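Local coordinates for protein MdcD (PDB 5VIP) that probably serves as the beta subunit of a biotin-independent malonate decarboxylase, a member of the carboxyltransferase family with likely carboxy-lyase activity, at residues V121-Q124 against E125-L128. Numbering follows the deposited sequence.
Sequences VRLQ and EANL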
loop_
_atom_site.group_PDB
_atom_site.type_symbol
_atom_site.label_atom_id
_atom_site.label_comp_id
_atom_site.label_asym_id
_atom_site.label_seq_id
_atom_site.Cartn_x
_atom_site.Cartn_y
_atom_site.Cartn_z
ATOM N N VAL B 121 1.757 -11.741 -1.431
ATOM C CA VAL B 121 1.562 -12.317 -0.105
ATOM C C VAL B 121 1.377 -13.831 -0.173
ATOM O O VAL B 121 1.068 -14.389 -1.225
ATOM C CB VAL B 121 0.350 -11.683 0.611
ATOM C CG1 VAL B 121 0.506 -10.176 0.652
ATOM C CG2 VAL B 121 -0.906 -12.038 -0.114
ATOM N N ARG B 122 1.590 -14.488 0.959
ATOM C CA ARG B 122 1.314 -15.908 1.094
ATOM C C ARG B 122 -0.178 -16.170 1.178
ATOM O O ARG B 122 -0.837 -15.693 2.105
ATOM C CB ARG B 122 1.985 -16.460 2.338
ATOM C CG ARG B 122 3.472 -16.500 2.228
ATOM C CD ARG B 122 4.071 -16.890 3.539
ATOM N NE ARG B 122 5.374 -16.267 3.708
ATOM C CZ ARG B 122 6.059 -16.304 4.841
ATOM N NH1 ARG B 122 5.548 -16.940 5.893
ATOM N NH2 ARG B 122 7.245 -15.706 4.923
ATOM N N LEU B 123 -0.698 -16.947 0.233
ATOM C CA LEU B 123 -2.131 -17.225 0.186
ATOM C C LEU B 123 -2.655 -17.722 1.532
ATOM O O LEU B 123 -3.719 -17.300 1.970
ATOM C CB LEU B 123 -2.445 -18.234 -0.921
ATOM C CG LEU B 123 -3.904 -18.693 -1.003
ATOM C CD1 LEU B 123 -4.860 -17.514 -1.100
ATOM C CD2 LEU B 123 -4.085 -19.615 -2.192
ATOM N N GLN B 124 -1.880 -18.569 2.210
ATOM C CA GLN B 124 -2.271 -19.132 3.503
ATOM C C GLN B 124 -2.372 -18.103 4.639
ATOM O O GLN B 124 -3.018 -18.357 5.658
ATOM C CB GLN B 124 -1.287 -20.232 3.911
ATOM C CG GLN B 124 -0.785 -21.075 2.741
ATOM C CD GLN B 124 0.452 -20.479 2.086
ATOM O OE1 GLN B 124 1.418 -20.123 2.764
ATOM N NE2 GLN B 124 0.419 -20.349 0.765
ATOM N N GLU B 125 -1.716 -16.955 4.483
ATOM C CA GLU B 125 -1.832 -15.883 5.467
ATOM C C GLU B 125 -2.308 -14.597 4.780
ATOM O O GLU B 125 -2.005 -13.495 5.243
ATOM C CB GLU B 125 -0.486 -15.638 6.172
ATOM C CG GLU B 125 0.290 -16.903 6.538
ATOM C CD GLU B 125 1.726 -16.617 6.961
ATOM O OE1 GLU B 125 1.935 -15.817 7.892
ATOM O OE2 GLU B 125 2.653 -17.192 6.355
ATOM N N ALA B 126 -3.070 -14.749 3.694
ATOM C CA ALA B 126 -3.286 -13.660 2.739
ATOM C C ALA B 126 -3.679 -12.330 3.384
ATOM O O ALA B 126 -3.080 -11.299 3.083
ATOM C CB ALA B 126 -4.336 -14.068 1.701
ATOM N N ASN B 127 -4.660 -12.331 4.279
ATOM C CA ASN B 127 -5.123 -11.050 4.809
ATOM C C ASN B 127 -4.202 -10.455 5.878
ATOM O O ASN B 127 -4.186 -9.243 6.086
ATOM C CB ASN B 127 -6.552 -11.185 5.340
ATOM C CG ASN B 127 -7.582 -10.893 4.264
ATOM O OD1 ASN B 127 -7.486 -9.883 3.564
ATOM N ND2 ASN B 127 -8.556 -11.785 4.103
ATOM N N LEU B 128 -3.436 -11.307 6.544
ATOM C CA LEU B 128 -2.419 -10.830 7.473
ATOM C C LEU B 128 -1.263 -10.203 6.710
ATOM O O LEU B 128 -0.730 -9.172 7.126
ATOM C CB LEU B 128 -1.925 -11.969 8.359
ATOM C CG LEU B 128 -2.994 -12.446 9.346
ATOM C CD1 LEU B 128 -2.547 -13.717 10.057
ATOM C CD2 LEU B 128 -3.297 -11.343 10.348
#
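Arg122 and Glu125 run side by side in the same direction, and their charged ends close a short salt bridge just before helix 126-143. NH1 of Arg122 reaches OE2 of Glu125 at 2.9 Å, meeting the syn lone pair of that oxygen, while OE2 sits 24° out of the guanidinium plane, at its edge. The two flat groups are far from coplanar, turned 65° against each other, and the pairing rests on one N-H, with NE and OE1 engaged by other partners. CD of Arg122 also lies against the same carboxylate oxygen, 3.2 Å from OE2 of Glu125. Beyond CG the Glu125 chain is extended (chi2 168°), which brings its carboxylate alongside the arginine. Arg122 NE donates to the carbonyl of Ser84, and Glu125 OE1 accepts from the backbone N-H of Glu87, at the start of helix 87-105.

Beneath the salt bridge the backbone makes a tight turn of 3-10 character, with Glu125 at the N-cap position. Glu125 N donates to Arg122 O at 2.8 Å, and Ala126 N follows with a bond to Leu123 O at 3.1 Å. This turn carries the chain from the loop after strand 111-115 into the helix, within a carboxyltransferase domain of the ClpP/crotonase clan.

Packing is tight where the methyl of Ala126 lies against the turn, Ala126 CB 3.3 Å from Leu123 O. Apolar contacts around it are looser: CG2 of Val121 stays 4.4 Å from CB of Ala126, and CD1 of Leu123 only grazes it. Val121 and Leu123 also pack on apolar side chains of another protein's chain, whereas the exposed Gln124 directs its CB away from segment 125-128 and makes up the solvent side.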